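Heme-binding protein A / AI-2 binding protein A (PDB 6OFQ) binds peptides such as STSA in the periplasm and probably passes them to an ABC transporter for uptake. Local coordinates at residues N307-V310 and R311-I314. Residues are numbered along the deposited sequence; the frame is centred on the assembly and turned at random.
Sequences NPLV and RLAI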
loop_
_atom_site.group_PDB
_atom_site.type_symbol
_atom_site.label_atom_id
_atom_site.label_comp_id
_atom_site.label_asym_id
_atom_site.label_seq_id
_atom_site.Cartn_x
_atom_site.Cartn_y
_atom_site.Cartn_z
ATOM N N ASN A 307 -7.837 -22.924 -14.835
ATOM C CA ASN A 307 -8.356 -23.063 -16.197
ATOM C C ASN A 307 -8.748 -21.681 -16.682
ATOM O O ASN A 307 -9.743 -21.103 -16.196
ATOM C CB ASN A 307 -9.538 -24.013 -16.182
ATOM C CG ASN A 307 -10.027 -24.341 -17.581
ATOM O OD1 ASN A 307 -9.959 -23.550 -18.483
ATOM N ND2 ASN A 307 -10.439 -25.582 -17.773
ATOM N N PRO A 308 -8.067 -21.108 -17.683
ATOM C CA PRO A 308 -8.384 -19.810 -18.214
ATOM C C PRO A 308 -9.854 -19.682 -18.594
ATOM O O PRO A 308 -10.416 -18.610 -18.521
ATOM C CB PRO A 308 -7.470 -19.632 -19.461
ATOM C CG PRO A 308 -6.429 -20.639 -19.231
ATOM C CD PRO A 308 -6.921 -21.751 -18.371
ATOM N N LEU A 309 -10.470 -20.754 -19.101
ATOM C CA LEU A 309 -11.851 -20.615 -19.577
ATOM C C LEU A 309 -12.777 -20.405 -18.392
ATOM O O LEU A 309 -13.779 -19.690 -18.526
ATOM C CB LEU A 309 -12.305 -21.853 -20.319
ATOM C CG LEU A 309 -11.677 -22.070 -21.690
ATOM C CD1 LEU A 309 -12.370 -23.195 -22.424
ATOM C CD2 LEU A 309 -11.495 -20.851 -22.569
ATOM N N VAL A 310 -12.459 -21.017 -17.256
ATOM C CA VAL A 310 -13.228 -20.747 -16.040
ATOM C C VAL A 310 -13.109 -19.296 -15.617
ATOM O O VAL A 310 -14.090 -18.588 -15.243
ATOM C CB VAL A 310 -12.869 -21.710 -14.906
ATOM C CG1 VAL A 310 -13.544 -21.264 -13.609
ATOM C CG2 VAL A 310 -13.317 -23.144 -15.199
ATOM N N ARG A 311 -11.863 -18.840 -15.657
ATOM C CA ARG A 311 -11.604 -17.443 -15.319
ATOM C C ARG A 311 -12.385 -16.477 -16.176
ATOM O O ARG A 311 -12.927 -15.457 -15.704
ATOM C CB ARG A 311 -10.115 -17.162 -15.227
ATOM C CG ARG A 311 -9.330 -18.009 -14.273
ATOM C CD ARG A 311 -7.936 -17.499 -14.018
ATOM N NE ARG A 311 -7.092 -17.398 -15.196
ATOM C CZ ARG A 311 -6.138 -18.257 -15.513
ATOM N NH1 ARG A 311 -5.957 -19.410 -14.911
ATOM N NH2 ARG A 311 -5.430 -17.977 -16.590
ATOM N N LEU A 312 -12.309 -16.724 -17.481
ATOM C CA LEU A 312 -13.029 -15.895 -18.406
ATOM C C LEU A 312 -14.529 -15.941 -18.150
ATOM O O LEU A 312 -15.187 -14.917 -18.203
ATOM C CB LEU A 312 -12.674 -16.252 -19.851
ATOM C CG LEU A 312 -11.256 -15.913 -20.276
ATOM C CD1 LEU A 312 -10.921 -16.620 -21.568
ATOM C CD2 LEU A 312 -11.096 -14.422 -20.490
ATOM N N ALA A 313 -15.057 -17.122 -17.852
ATOM C CA ALA A 313 -16.494 -17.202 -17.588
ATOM C C ALA A 313 -16.898 -16.309 -16.427
ATOM O O ALA A 313 -17.859 -15.546 -16.491
ATOM C CB ALA A 313 -16.803 -18.658 -17.297
ATOM N N ILE A 314 -16.094 -16.383 -15.379
ATOM C CA ILE A 314 -16.314 -15.580 -14.154
ATOM C C ILE A 314 -16.217 -14.096 -14.507
ATOM O O ILE A 314 -17.102 -13.325 -14.098
ATOM C CB ILE A 314 -15.309 -15.958 -13.059
ATOM C CG1 ILE A 314 -15.616 -17.369 -12.511
ATOM C CG2 ILE A 314 -15.303 -14.947 -11.903
ATOM C CD1 ILE A 314 -14.601 -17.976 -11.571
#
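Arg311 folds back along the first turn of helix 308-317 and lays its guanidinium flat against Pro308. Pro308 CA sits over the centre of one guanidinium face, 3.8 Å above the plane. With chi1 at -56°, CG lies beside the backbone N and the chain heads back toward the helix start. The bend at chi3 (-59°) then swings the flat group over Pro308. All three of its nitrogens have carbonyl partners: NH1 bonds to Phe305 O, NH2 to Asp494 O, and NE weakly to Ala495 O. These bonds fix the rotation of the group and tie the helix start to the end of helix 477-494.

Val310 and Ile314 form the other close-packed part, one turn apart. Val310 CG1 touches Ile314 CD1 at 4.0 Å. Both residues are buried; Val310 also touches Tyr369 and Ile314 touches Phe305.

The outer side is looser. Leu309 CD2 and Leu312 CD1 are 4.4 Å apart and both residues are partly exposed, though Leu309 leans on Leu363 and Gln366 of helix 357-366. Pro308 is exposed, yet its CB and CG meet Arg311 NH2.

Four backbone bonds join the two segments, from Arg311 N to Asn307 O through Ile314 N to Val310 O. Asn307 OD1 accepts from Leu309 N at 2.9 Å. This is an Asn N-cap followed by proline at N1, opening an alpha helix packed against helix 357-366.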